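Local coordinates for alanine racemase (Acinetobacter baumannii, PDB 4QHR), which belongs to the alanine racemase family, pairing an N-terminal TIM-barrel domain with a C-terminal domain rich in beta strands, and assembles from two chains, at residues Q14-R19 and L228-V233; D85-A90 and E106-H111; E92-C97 and Q118-W123; I241-I246 and V314-Q319; D265-S270 and I307-T312. One frame throughout, in Å; residues are numbered along the deposited sequence.

Interaction 1: Q14-R19 and L228-V233; sequences QYNLNR and LDLKPV
Asn-16 ND2 is gripped by two carbonyls: it donates to Lys-231 O at 2.9 Å, almost in the plane of its own amide, and to Leu-214 O of another loop. The contact ties helix 10-23, which packs on strand 28-32 of the TIM barrel, to the loop leading from helix 225-228 into strand 234-246 of the C-terminal domain. At the other arm of the amide, OD1 accepts Lys-231 N at 2.8 Å through an in-plane lone pair, so one carboxamide holds both the N-H and the C=O of Lys-231 and its rotation is fixed from both ends.

A turn further along the helix, the twice-bent chain of Arg-19 brings the edge of its guanidinium to the end of helix 225-228, where Asp-229 closes a Schellman motif. NH2 points almost straight at Leu-228 O (2.8 Å, 171°), whereas the bond from NE to Asp-229 O is bent (2.9 Å, 135°). A positive group here would suit the negative end of the helix dipole. NH1 turns to Gln-22.

The Asp-229 carboxylate has two partners. OD1 takes the hydroxyl of Tyr-15 at 2.7 Å on its syn side; OD2 forms a salt bridge of charges only with Arg-19 NE, 3.6 Å away and well out of the guanidinium plane.

Lys-231, extended beyond CG, crosses one face of the Tyr-15 ring at about a right angle. Its CE sits 3.6 Å above the ring centre, and NZ completes a cation-pi contact 3.9 Å from the Tyr-15 centroid.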
# COMPACT_ATOMS: atom_id res chain seq x y z
N GLN A 14 14.49 14.14 14.21
CA GLN A 14 15.35 15.29 14.53
C GLN A 14 16.80 14.90 14.38
O GLN A 14 17.62 15.66 13.92
CB GLN A 14 15.15 15.81 15.96
CG GLN A 14 13.76 16.33 16.20
CD GLN A 14 13.53 16.79 17.63
OE1 GLN A 14 13.88 16.11 18.59
NE2 GLN A 14 12.90 17.93 17.76
N TYR A 15 17.12 13.72 14.82
CA TYR A 15 18.49 13.25 14.76
C TYR A 15 19.02 13.13 13.31
O TYR A 15 20.16 13.49 13.00
CB TYR A 15 18.57 11.88 15.46
CG TYR A 15 19.93 11.31 15.55
CD1 TYR A 15 20.46 10.55 14.50
CD2 TYR A 15 20.72 11.53 16.67
CE1 TYR A 15 21.73 10.02 14.59
CE2 TYR A 15 21.98 10.99 16.76
CZ TYR A 15 22.48 10.24 15.73
OH TYR A 15 23.73 9.70 15.83
N ASN A 16 18.19 12.58 12.44
CA ASN A 16 18.58 12.36 11.04
C ASN A 16 18.66 13.69 10.32
O ASN A 16 19.52 13.88 9.47
CB ASN A 16 17.53 11.47 10.40
CG ASN A 16 17.46 10.10 11.03
OD1 ASN A 16 18.46 9.61 11.61
ND2 ASN A 16 16.32 9.45 10.90
N LEU A 17 17.78 14.62 10.66
CA LEU A 17 17.88 15.98 10.09
C LEU A 17 19.22 16.62 10.51
O LEU A 17 19.89 17.28 9.69
CB LEU A 17 16.70 16.84 10.50
CG LEU A 17 16.71 18.28 9.98
CD1 LEU A 17 16.89 18.38 8.48
CD2 LEU A 17 15.46 19.01 10.39
N ASN A 18 19.61 16.37 11.76
CA ASN A 18 20.85 16.86 12.26
C ASN A 18 22.02 16.21 11.57
O ASN A 18 23.06 16.86 11.39
CB ASN A 18 20.95 16.72 13.79
CG ASN A 18 22.18 17.44 14.33
OD1 ASN A 18 22.25 18.68 14.26
ND2 ASN A 18 23.14 16.71 14.79
N ARG A 19 21.89 14.94 11.17
CA ARG A 19 22.88 14.31 10.34
C ARG A 19 23.09 15.04 9.02
O ARG A 19 24.23 15.24 8.57
CB ARG A 19 22.60 12.83 10.11
CG ARG A 19 22.65 11.96 11.37
CD ARG A 19 24.08 11.58 11.79
NE ARG A 19 24.68 10.75 10.73
CZ ARG A 19 25.75 11.05 10.01
NH1 ARG A 19 26.47 12.18 10.21
NH2 ARG A 19 26.17 10.18 9.08
N LEU A 228 25.46 4.18 8.35
CA LEU A 228 25.29 5.55 7.98
C LEU A 228 25.03 6.47 9.13
O LEU A 228 24.95 7.67 8.89
CB LEU A 228 24.11 5.68 6.99
CG LEU A 228 24.26 4.91 5.68
CD1 LEU A 228 22.93 5.02 4.91
CD2 LEU A 228 25.41 5.41 4.84
N ASP A 229 24.91 5.91 10.33
CA ASP A 229 24.50 6.59 11.55
C ASP A 229 23.16 7.34 11.36
O ASP A 229 23.05 8.55 11.61
CB ASP A 229 25.60 7.53 12.14
CG ASP A 229 25.22 8.14 13.50
OD1 ASP A 229 24.40 7.60 14.31
OD2 ASP A 229 25.76 9.20 13.79
N LEU A 230 22.15 6.58 10.93
CA LEU A 230 20.77 7.09 10.90
C LEU A 230 19.86 6.27 11.82
O LEU A 230 20.09 5.06 12.02
CB LEU A 230 20.23 7.05 9.47
CG LEU A 230 20.98 7.85 8.42
CD1 LEU A 230 20.60 7.39 7.00
CD2 LEU A 230 20.66 9.32 8.56
N LYS A 231 18.83 6.91 12.36
CA LYS A 231 17.90 6.25 13.26
C LYS A 231 16.55 5.94 12.59
O LYS A 231 15.84 6.86 12.19
CB LYS A 231 17.66 7.14 14.46
CG LYS A 231 18.87 7.11 15.37
CD LYS A 231 18.70 7.97 16.57
CE LYS A 231 20.01 7.89 17.34
NZ LYS A 231 19.75 8.70 18.53
N PRO A 232 16.19 4.64 12.48
CA PRO A 232 14.86 4.32 11.90
C PRO A 232 13.76 5.11 12.60
O PRO A 232 13.69 5.16 13.84
CB PRO A 232 14.72 2.82 12.16
CG PRO A 232 16.12 2.31 12.17
CD PRO A 232 16.97 3.42 12.74
N VAL A 233 12.88 5.71 11.81
CA VAL A 233 11.82 6.52 12.37
C VAL A 233 10.54 5.67 12.60
O VAL A 233 9.85 5.79 13.64
CB VAL A 233 11.56 7.71 11.45
CG1 VAL A 233 10.28 8.47 11.85
CG2 VAL A 233 12.75 8.64 11.41

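Interaction 2: D85-A90 and E106-H111; sequences DEMPVA and EWLIKH
Met-87 CB sits over the middle of one face of the His-111 imidazole, a CH-pi contact 3.8 Å from the ring centroid and only 13° off its normal. Pro-88 CD comes near the same ring, 4.4 Å from His-111 NE2.

The apolar contacts follow the Met-87 side chain onward. CG approaches Trp-107 CB at 4.3 Å; beyond it the chain bends twice, and chi3 of -62° puts CE beside Leu-108, 3.9 Å from its CD1.

No hydrogen bond crosses the contact; two within 106-111 hold the ring that Met-87 covers. His-111 ND1 donates to Trp-107 O at 2.9 Å, close to straight and in the imidazole plane, while the backbone N of His-111 reaches that carbonyl from the opposite face at 3.1 Å. The rotation of the imidazole is thereby set at the junction where helix 102-110 ends and His-111 serves as N-cap of helix 112-117.

Among its neighbours, the contact joins helices 87-92 and 102-110, which precede and follow barrel strand 95-99. Tyr-115 of helix 112-117 touches both Met-87 and Leu-108, Leu-147 of helix 139-149 packs on Leu-108, and Glu-86 bonds to the N-terminal Met-1 of the second subunit.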
# COMPACT_ATOMS: atom_id res chain seq x y z
N ASP A 85 -4.08 27.50 -13.27
CA ASP A 85 -4.86 28.01 -12.12
C ASP A 85 -4.23 27.72 -10.76
O ASP A 85 -4.68 28.21 -9.76
CB ASP A 85 -6.33 27.59 -12.19
CG ASP A 85 -6.54 26.10 -12.01
OD1 ASP A 85 -5.59 25.32 -11.79
OD2 ASP A 85 -7.74 25.70 -12.15
N GLU A 86 -3.19 26.90 -10.71
CA GLU A 86 -2.41 26.75 -9.47
C GLU A 86 -1.51 27.90 -9.17
O GLU A 86 -1.12 28.08 -8.01
CB GLU A 86 -1.57 25.46 -9.49
CG GLU A 86 -2.34 24.16 -9.69
CD GLU A 86 -1.39 22.98 -9.86
OE1 GLU A 86 -0.37 22.96 -9.14
OE2 GLU A 86 -1.63 22.09 -10.67
N MET A 87 -1.14 28.70 -10.18
CA MET A 87 -0.21 29.81 -9.96
C MET A 87 -0.63 30.83 -8.88
O MET A 87 0.21 31.17 -8.04
CB MET A 87 0.12 30.54 -11.28
CG MET A 87 1.00 29.70 -12.22
SD MET A 87 2.58 29.19 -11.50
CE MET A 87 3.31 30.78 -11.23
N PRO A 88 -1.89 31.31 -8.91
CA PRO A 88 -2.30 32.30 -7.88
C PRO A 88 -2.21 31.75 -6.49
O PRO A 88 -1.85 32.48 -5.55
CB PRO A 88 -3.76 32.65 -8.25
CG PRO A 88 -3.89 32.31 -9.69
CD PRO A 88 -2.93 31.15 -9.95
N VAL A 89 -2.53 30.45 -6.35
CA VAL A 89 -2.52 29.77 -5.03
C VAL A 89 -1.09 29.59 -4.52
O VAL A 89 -0.77 29.94 -3.38
CB VAL A 89 -3.18 28.38 -5.09
CG1 VAL A 89 -3.19 27.72 -3.72
CG2 VAL A 89 -4.62 28.48 -5.63
N ALA A 90 -0.22 29.09 -5.38
CA ALA A 90 1.20 29.01 -5.09
C ALA A 90 1.79 30.33 -4.65
O ALA A 90 2.49 30.39 -3.66
CB ALA A 90 1.97 28.46 -6.31
N GLU A 106 5.91 29.61 -19.55
CA GLU A 106 4.94 30.61 -20.03
C GLU A 106 4.03 31.06 -18.92
O GLU A 106 3.80 32.27 -18.76
CB GLU A 106 4.14 30.09 -21.25
CG GLU A 106 5.03 30.06 -22.50
CD GLU A 106 4.54 29.14 -23.60
OE1 GLU A 106 3.39 28.67 -23.51
OE2 GLU A 106 5.34 28.85 -24.53
N TRP A 107 3.54 30.13 -18.11
CA TRP A 107 2.65 30.52 -17.00
C TRP A 107 3.34 31.40 -15.94
O TRP A 107 2.73 32.32 -15.37
CB TRP A 107 2.08 29.29 -16.32
CG TRP A 107 1.24 28.42 -17.20
CD1 TRP A 107 0.57 28.77 -18.34
CD2 TRP A 107 0.97 27.01 -16.99
NE1 TRP A 107 -0.08 27.67 -18.87
CE2 TRP A 107 0.13 26.59 -18.05
CE3 TRP A 107 1.35 26.08 -16.01
CZ2 TRP A 107 -0.33 25.28 -18.14
CZ3 TRP A 107 0.89 24.77 -16.12
CH2 TRP A 107 0.05 24.40 -17.17
N LEU A 108 4.60 31.11 -15.66
CA LEU A 108 5.37 31.83 -14.65
C LEU A 108 5.61 33.27 -15.10
O LEU A 108 5.44 34.22 -14.34
CB LEU A 108 6.71 31.15 -14.42
CG LEU A 108 7.58 31.89 -13.42
CD1 LEU A 108 7.00 31.84 -11.99
CD2 LEU A 108 8.95 31.31 -13.46
N ILE A 109 6.05 33.44 -16.34
CA ILE A 109 6.23 34.81 -16.88
C ILE A 109 4.92 35.59 -16.85
O ILE A 109 4.88 36.75 -16.47
CB ILE A 109 6.72 34.78 -18.35
CG1 ILE A 109 8.12 34.22 -18.43
CG2 ILE A 109 6.60 36.18 -19.01
CD1 ILE A 109 9.18 34.98 -17.70
N LYS A 110 3.86 34.92 -17.24
CA LYS A 110 2.53 35.48 -17.12
C LYS A 110 2.25 36.04 -15.74
O LYS A 110 1.65 37.10 -15.65
CB LYS A 110 1.48 34.46 -17.51
CG LYS A 110 0.05 34.98 -17.54
CD LYS A 110 -0.77 34.42 -18.72
CE LYS A 110 -2.23 34.88 -18.67
NZ LYS A 110 -3.07 34.10 -17.71
N HIS A 111 2.65 35.32 -14.67
CA HIS A 111 2.43 35.77 -13.29
C HIS A 111 3.68 36.35 -12.62
O HIS A 111 3.77 36.38 -11.40
CB HIS A 111 1.90 34.61 -12.44
CG HIS A 111 0.57 34.11 -12.89
ND1 HIS A 111 0.44 33.18 -13.89
CD2 HIS A 111 -0.69 34.46 -12.53
CE1 HIS A 111 -0.84 32.94 -14.11
NE2 HIS A 111 -1.55 33.70 -13.29

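Interaction 3: E92-C97 and Q118-W123; sequences EQKFEC and QGLKVW
Glu-96 stretches obliquely across Lys-121 to the indole edge of Trp-123, its CD anti to CA (chi2 -175°), and its carboxylate takes bonds at both oxygens. OE1 receives Trp-123 NE1 at 2.7 Å, the donor lying above the carboxylate plane while the oxygen lies in the indole plane. OE2 is held twice by Lys-121: the backbone N comes from above the plane at 2.9 Å, and NZ uses the syn lone pair at 2.9 Å. NZ also makes a weak bond to OE1 of Glu-96, at 3.1 Å, because the lysine chain folds back at chi3 and chi4. Donors on both oxygens, one of them a lysine, would be expected to stabilise the charged form of the buried Glu-96.

Beyond it, the strands are joined directly by Trp-123 N bonding to Cys-97 O at 3.0 Å. Tyr-115 OH bonds to both Cys-97 N and Lys-121 O.

Toward the helix ends Leu-120 packs on the backbone: CD2 lies 3.6 Å from Lys-94 C and CD1 3.9 Å from Phe-95 O, a buried carbonyl without a partner. Lys-94 crosses Gln-118 at about a right angle; Gln-118 NE2 bonds to Ile-91 O.

Lys-94 and Gly-119 each end a helix in a Schellman motif before the chain enters strands 95-99 and 122-125, adjacent parallel strands of the beta/alpha TIM barrel.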
# COMPACT_ATOMS: atom_id res chain seq x y z
N GLU A 92 0.21 32.95 -3.41
CA GLU A 92 -0.45 33.45 -2.19
C GLU A 92 0.08 32.71 -0.97
O GLU A 92 0.33 33.32 0.08
CB GLU A 92 -1.96 33.29 -2.33
CG GLU A 92 -2.80 33.48 -1.07
CD GLU A 92 -2.83 34.90 -0.54
OE1 GLU A 92 -3.10 35.03 0.67
OE2 GLU A 92 -2.60 35.90 -1.29
N GLN A 93 0.28 31.42 -1.12
CA GLN A 93 0.81 30.60 -0.06
C GLN A 93 2.34 30.63 0.07
O GLN A 93 2.89 29.95 0.94
CB GLN A 93 0.38 29.16 -0.30
CG GLN A 93 -1.13 28.92 -0.29
CD GLN A 93 -1.70 29.08 1.10
OE1 GLN A 93 -0.96 29.09 2.08
NE2 GLN A 93 -3.00 29.21 1.19
N LYS A 94 3.00 31.39 -0.79
CA LYS A 94 4.47 31.43 -0.84
C LYS A 94 5.15 30.06 -1.11
O LYS A 94 6.07 29.64 -0.38
CB LYS A 94 5.04 32.04 0.42
CG LYS A 94 4.66 33.51 0.56
CD LYS A 94 5.29 34.08 1.82
CE LYS A 94 5.10 35.59 1.89
NZ LYS A 94 4.79 35.98 3.31
N PHE A 95 4.70 29.40 -2.16
CA PHE A 95 5.28 28.16 -2.63
C PHE A 95 6.18 28.45 -3.83
O PHE A 95 5.72 28.96 -4.86
CB PHE A 95 4.18 27.20 -3.10
CG PHE A 95 3.25 26.70 -2.05
CD1 PHE A 95 3.52 26.79 -0.73
CD2 PHE A 95 2.08 26.10 -2.42
CE1 PHE A 95 2.66 26.32 0.21
CE2 PHE A 95 1.20 25.60 -1.48
CZ PHE A 95 1.49 25.72 -0.18
N GLU A 96 7.47 28.15 -3.73
CA GLU A 96 8.34 28.35 -4.85
C GLU A 96 8.12 27.19 -5.81
O GLU A 96 7.93 26.06 -5.38
CB GLU A 96 9.79 28.39 -4.40
CG GLU A 96 10.07 29.59 -3.51
CD GLU A 96 11.51 29.73 -3.14
OE1 GLU A 96 12.26 28.73 -3.22
OE2 GLU A 96 11.89 30.88 -2.83
N CYS A 97 8.19 27.48 -7.10
CA CYS A 97 7.91 26.51 -8.13
C CYS A 97 9.14 26.09 -8.87
O CYS A 97 9.93 26.93 -9.29
CB CYS A 97 6.94 27.07 -9.17
SG CYS A 97 5.33 27.39 -8.47
N GLN A 118 6.32 38.52 -4.10
CA GLN A 118 6.24 37.62 -2.94
C GLN A 118 7.61 37.11 -2.50
O GLN A 118 7.69 36.47 -1.47
CB GLN A 118 5.30 36.42 -3.21
CG GLN A 118 3.83 36.73 -3.05
CD GLN A 118 3.41 36.91 -1.59
OE1 GLN A 118 3.90 37.81 -0.90
NE2 GLN A 118 2.53 36.06 -1.11
N GLY A 119 8.68 37.38 -3.26
CA GLY A 119 10.00 37.03 -2.85
C GLY A 119 10.36 35.61 -3.22
O GLY A 119 11.24 35.04 -2.62
N LEU A 120 9.68 35.05 -4.22
CA LEU A 120 9.77 33.60 -4.48
C LEU A 120 10.80 33.36 -5.54
O LEU A 120 10.75 34.01 -6.61
CB LEU A 120 8.42 33.03 -4.94
CG LEU A 120 7.29 33.17 -3.91
CD1 LEU A 120 5.94 32.84 -4.58
CD2 LEU A 120 7.52 32.29 -2.69
N LYS A 121 11.69 32.41 -5.28
CA LYS A 121 12.64 31.98 -6.29
C LYS A 121 11.97 31.02 -7.21
O LYS A 121 10.92 30.43 -6.88
CB LYS A 121 13.89 31.33 -5.68
CG LYS A 121 14.57 32.16 -4.59
CD LYS A 121 15.75 31.47 -3.91
CE LYS A 121 15.40 30.21 -3.17
NZ LYS A 121 14.58 30.41 -1.92
N VAL A 122 12.56 30.84 -8.38
CA VAL A 122 12.08 29.85 -9.32
C VAL A 122 13.19 28.82 -9.43
O VAL A 122 14.39 29.18 -9.59
CB VAL A 122 11.68 30.46 -10.67
CG1 VAL A 122 12.74 31.36 -11.20
CG2 VAL A 122 11.37 29.37 -11.70
N TRP A 123 12.82 27.56 -9.30
CA TRP A 123 13.75 26.44 -9.40
C TRP A 123 13.73 25.91 -10.84
O TRP A 123 12.69 25.49 -11.32
CB TRP A 123 13.43 25.36 -8.36
CG TRP A 123 13.56 25.82 -6.96
CD1 TRP A 123 12.85 26.84 -6.37
CD2 TRP A 123 14.37 25.25 -5.93
NE1 TRP A 123 13.23 26.97 -5.05
CE2 TRP A 123 14.14 26.00 -4.75
CE3 TRP A 123 15.27 24.18 -5.89
CZ2 TRP A 123 14.79 25.72 -3.55
CZ3 TRP A 123 15.93 23.90 -4.73
CH2 TRP A 123 15.68 24.65 -3.55

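Interaction 4: I241-I246 and V314-Q319; sequences IALNHI and VKLGTQ
Leu-316 presses CD2 against the peptide between Ile-241 and Ala-242, 3.6 Å from both Ile-241 C and Ala-242 N, and this is the tight part of the contact. Beside it Leu-243 spreads its two methyls. CD2 meets Val-314 CG2 at 3.8 Å, the valine methyl occupying the crowded position between its own backbone N and carbonyl carbon. CD1 lies over the backbone of the loop, 4.0 Å from Leu-316 N. Inward the cluster continues: Leu-243 touches Ala-267 of the next strand, and Val-314 touches Ile-240 and Ile-289.

Between the two leucines the gap is wider, 4.2 Å from Leu-243 CG to Leu-316 CD2. The solvent side is looser: Leu-243 and Lys-315 are exposed, Lys-315 starts away from the strand, and no hydrogen bond joins the two segments, whose touching parts run 125° apart. From here the chain turns back on itself in a type II beta turn from Lys-315 to Thr-318. Thr-318 N bonds to Lys-315 O at 3.1 Å, and Lys-315 N in return donates to Thr-318 OG1 at 2.9 Å, bracing the turn from within. Gly-317 takes a phi of 93°, where a CB would be jammed against Leu-316 O; its backbone bonds to Ile-240. The second subunit also reaches this surface, with its Gln-103 on Leu-316 and its Glu-79 on Ile-241.

Ile-241 and Ala-242 both face Ile-268, and the peptide under Leu-316 CD2 thus belongs to a classic beta bulge in strand 234-246, on the mixed sheet of the C-terminal domain.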
# COMPACT_ATOMS: atom_id res chain seq x y z
N ILE A 241 -2.12 -13.73 17.14
CA ILE A 241 -3.56 -13.97 17.33
C ILE A 241 -3.94 -15.44 17.43
O ILE A 241 -5.08 -15.75 17.81
CB ILE A 241 -4.39 -13.26 16.23
CG1 ILE A 241 -4.06 -13.75 14.82
CG2 ILE A 241 -4.14 -11.75 16.31
CD1 ILE A 241 -5.06 -13.30 13.75
N ALA A 242 -3.02 -16.33 17.06
CA ALA A 242 -3.22 -17.78 17.16
C ALA A 242 -1.91 -18.53 17.23
O ALA A 242 -0.92 -18.12 16.64
CB ALA A 242 -4.04 -18.31 15.99
N LEU A 243 -1.93 -19.66 17.96
CA LEU A 243 -0.79 -20.54 18.06
C LEU A 243 -1.15 -21.94 17.60
O LEU A 243 -2.26 -22.42 17.87
CB LEU A 243 -0.30 -20.57 19.50
CG LEU A 243 0.30 -19.23 19.88
CD1 LEU A 243 0.49 -19.17 21.37
CD2 LEU A 243 1.63 -19.02 19.16
N ASN A 244 -0.22 -22.61 16.93
CA ASN A 244 -0.53 -23.87 16.30
C ASN A 244 0.68 -24.77 16.30
O ASN A 244 1.73 -24.37 15.84
CB ASN A 244 -1.05 -23.56 14.88
CG ASN A 244 -1.54 -24.76 14.10
OD1 ASN A 244 -1.44 -24.79 12.86
ND2 ASN A 244 -2.07 -25.75 14.78
N HIS A 245 0.56 -25.99 16.83
CA HIS A 245 1.68 -26.96 16.73
C HIS A 245 1.37 -27.86 15.54
O HIS A 245 0.30 -28.48 15.51
CB HIS A 245 1.83 -27.81 17.99
CG HIS A 245 2.90 -28.85 17.88
ND1 HIS A 245 4.24 -28.54 17.99
CD2 HIS A 245 2.84 -30.18 17.64
CE1 HIS A 245 4.96 -29.65 17.84
NE2 HIS A 245 4.13 -30.65 17.63
N ILE A 246 2.26 -27.91 14.55
CA ILE A 246 2.09 -28.74 13.36
C ILE A 246 3.14 -29.86 13.26
O ILE A 246 4.25 -29.74 13.79
CB ILE A 246 2.05 -27.91 12.05
CG1 ILE A 246 3.32 -27.07 11.87
CG2 ILE A 246 0.81 -27.04 12.03
CD1 ILE A 246 3.58 -26.62 10.44
N VAL A 314 6.67 -17.26 23.00
CA VAL A 314 5.63 -16.33 22.64
C VAL A 314 4.35 -16.72 23.33
O VAL A 314 4.24 -17.82 23.91
CB VAL A 314 5.37 -16.30 21.11
CG1 VAL A 314 6.61 -15.85 20.36
CG2 VAL A 314 4.85 -17.65 20.61
N LYS A 315 3.41 -15.80 23.29
CA LYS A 315 2.08 -16.03 23.74
C LYS A 315 1.11 -15.34 22.82
O LYS A 315 1.50 -14.53 21.97
CB LYS A 315 1.90 -15.46 25.14
CG LYS A 315 2.62 -16.21 26.25
CD LYS A 315 2.17 -15.68 27.59
CE LYS A 315 0.76 -16.02 28.04
NZ LYS A 315 0.68 -17.43 28.52
N LEU A 316 -0.17 -15.62 23.02
CA LEU A 316 -1.25 -14.85 22.41
C LEU A 316 -1.07 -13.41 22.92
O LEU A 316 -0.84 -13.18 24.11
CB LEU A 316 -2.63 -15.43 22.76
CG LEU A 316 -2.97 -16.79 22.14
CD1 LEU A 316 -4.29 -17.29 22.70
CD2 LEU A 316 -3.02 -16.76 20.61
N GLY A 317 -1.09 -12.44 22.00
CA GLY A 317 -0.87 -11.03 22.33
C GLY A 317 0.56 -10.57 22.22
O GLY A 317 0.81 -9.38 22.35
N THR A 318 1.51 -11.48 22.01
CA THR A 318 2.92 -11.08 21.89
C THR A 318 3.09 -10.18 20.68
O THR A 318 2.50 -10.45 19.62
CB THR A 318 3.82 -12.28 21.71
OG1 THR A 318 3.90 -12.97 22.96
CG2 THR A 318 5.19 -11.93 21.21
N GLN A 319 3.88 -9.13 20.89
CA GLN A 319 4.08 -8.06 19.95
C GLN A 319 5.09 -8.52 18.93
O GLN A 319 6.02 -9.14 19.27
CB GLN A 319 4.55 -6.76 20.66
CG GLN A 319 3.42 -5.75 20.90
CD GLN A 319 3.92 -4.30 20.79
OE1 GLN A 319 4.38 -3.74 21.78
NE2 GLN A 319 3.82 -3.69 19.56

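Interaction 5: D265-S270 and I307-T312; sequences DIAIVS and IDVTNT
The flat carboxylate of Asp-308 is engaged at one oxygen, OD1, by Thr-310; OD1 also lies 3.4 Å from Asp-265 O, but both are acceptors and no bond joins them. The hydroxyl OG1 gives its proton to the syn lone pair of Asp-308 OD1 at 2.7 Å; Thr-310 N approaches OD1 on the anti side at 2.9 Å, tilted from the carboxylate plane, closing an Asx turn. That turn ends the pairing of antiparallel strands 264-269 and 305-308 in the mixed sheet of the C-terminal domain.

Held this way, Thr-310 OG1 passes the grip across: it accepts Asp-265 N at 3.0 Å. Asp-265 O in turn accepts Val-309 N, while the Asp-265 carboxylate bonds to His-245. Regular pairing follows, with Ala-267 N to Ile-307 O at 2.9 Å and Ile-307 N to Ala-267 O at 3.0 Å, next to the non-hydrogen-bonded pair Ile-266 and Asp-308.

Ala-267 and Ile-307 share one face of the sheet. There Ala-267 CB touches Ile-307 CG1 at 3.8 Å, and Val-269 meets Ile-307 at about a right angle, CG2 to CD1 at 3.6 Å.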
# COMPACT_ATOMS: atom_id res chain seq x y z
N ASP A 265 6.15 -25.14 15.83
CA ASP A 265 5.18 -24.20 16.39
C ASP A 265 5.07 -23.01 15.44
O ASP A 265 6.06 -22.49 15.01
CB ASP A 265 5.63 -23.79 17.79
CG ASP A 265 5.82 -24.99 18.69
OD1 ASP A 265 4.85 -25.72 18.84
OD2 ASP A 265 6.95 -25.23 19.19
N ILE A 266 3.84 -22.65 15.12
CA ILE A 266 3.49 -21.60 14.17
C ILE A 266 2.70 -20.59 14.94
O ILE A 266 1.89 -20.97 15.76
CB ILE A 266 2.53 -22.16 13.09
CG1 ILE A 266 3.28 -23.22 12.27
CG2 ILE A 266 2.03 -21.07 12.17
CD1 ILE A 266 4.62 -22.77 11.73
N ALA A 267 2.93 -19.32 14.68
CA ALA A 267 2.01 -18.30 15.20
C ALA A 267 1.38 -17.55 14.01
O ALA A 267 2.02 -17.33 12.99
CB ALA A 267 2.75 -17.34 16.09
N ILE A 268 0.11 -17.16 14.19
CA ILE A 268 -0.54 -16.30 13.24
C ILE A 268 -0.50 -14.88 13.80
O ILE A 268 -0.76 -14.62 14.99
CB ILE A 268 -1.97 -16.76 12.93
CG1 ILE A 268 -2.00 -18.23 12.51
CG2 ILE A 268 -2.57 -15.86 11.84
CD1 ILE A 268 -1.10 -18.58 11.33
N VAL A 269 -0.15 -13.94 12.90
CA VAL A 269 0.02 -12.56 13.27
C VAL A 269 -1.02 -11.70 12.55
O VAL A 269 -1.34 -11.96 11.39
CB VAL A 269 1.42 -12.08 12.85
CG1 VAL A 269 1.60 -10.61 13.12
CG2 VAL A 269 2.49 -12.88 13.61
N SER A 270 -1.49 -10.65 13.22
CA SER A 270 -2.51 -9.81 12.70
C SER A 270 -1.95 -8.70 11.78
O SER A 270 -2.14 -7.52 12.05
CB SER A 270 -3.34 -9.18 13.82
OG SER A 270 -2.53 -8.41 14.72
N ILE A 307 4.29 -17.23 11.08
CA ILE A 307 5.68 -17.20 11.45
C ILE A 307 6.05 -18.49 12.19
O ILE A 307 5.22 -19.09 12.90
CB ILE A 307 6.03 -15.95 12.29
CG1 ILE A 307 5.28 -15.95 13.58
CG2 ILE A 307 5.69 -14.64 11.53
CD1 ILE A 307 5.51 -14.67 14.33
N ASP A 308 7.29 -18.92 11.98
CA ASP A 308 7.84 -20.05 12.70
C ASP A 308 8.37 -19.56 14.03
O ASP A 308 9.35 -18.82 14.06
CB ASP A 308 8.95 -20.69 11.87
CG ASP A 308 9.65 -21.81 12.59
OD1 ASP A 308 9.20 -22.22 13.66
OD2 ASP A 308 10.66 -22.30 12.01
N VAL A 309 7.72 -19.98 15.11
CA VAL A 309 8.09 -19.59 16.46
C VAL A 309 8.67 -20.75 17.25
O VAL A 309 8.82 -20.65 18.46
CB VAL A 309 6.92 -18.97 17.24
CG1 VAL A 309 6.59 -17.60 16.64
CG2 VAL A 309 5.70 -19.87 17.30
N THR A 310 9.00 -21.84 16.57
CA THR A 310 9.58 -23.00 17.24
C THR A 310 10.67 -22.61 18.26
O THR A 310 10.61 -23.05 19.43
CB THR A 310 10.10 -24.04 16.22
OG1 THR A 310 9.03 -24.36 15.32
CG2 THR A 310 10.55 -25.34 16.95
N ASN A 311 11.59 -21.72 17.87
CA ASN A 311 12.74 -21.36 18.72
C ASN A 311 12.54 -20.17 19.67
O ASN A 311 13.48 -19.77 20.31
CB ASN A 311 13.95 -21.06 17.81
N THR A 312 11.31 -19.62 19.76
CA THR A 312 11.06 -18.33 20.40
C THR A 312 9.85 -18.40 21.35
O THR A 312 8.77 -18.88 20.97
CB THR A 312 10.78 -17.27 19.30
OG1 THR A 312 11.85 -17.30 18.33
CG2 THR A 312 10.64 -15.85 19.85

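How the interactions relate
Interactions 2 and 3 lie in the TIM-barrel domain with centres 10 Å apart. Their segments alternate along the chain: helix 87-92 runs into strand 95-99, then helix 102-110, and Leu-108 packs on Val-122, so the helix layer packs directly on the strands. Interactions 4 and 5 lie across the chain's centre, far from both, with centres 6 Å apart on the mixed sheet of the C-terminal domain; strands 234-246 and 264-269 join them, and 265-270/307-312 falls between the two segments of interaction 4. Interaction 1, its centre 29 to 37 Å from the centres of the others, spans the longest loop, enclosing interactions 2 and 3, and fastens barrel helix 10-23 to the chain entering the second domain.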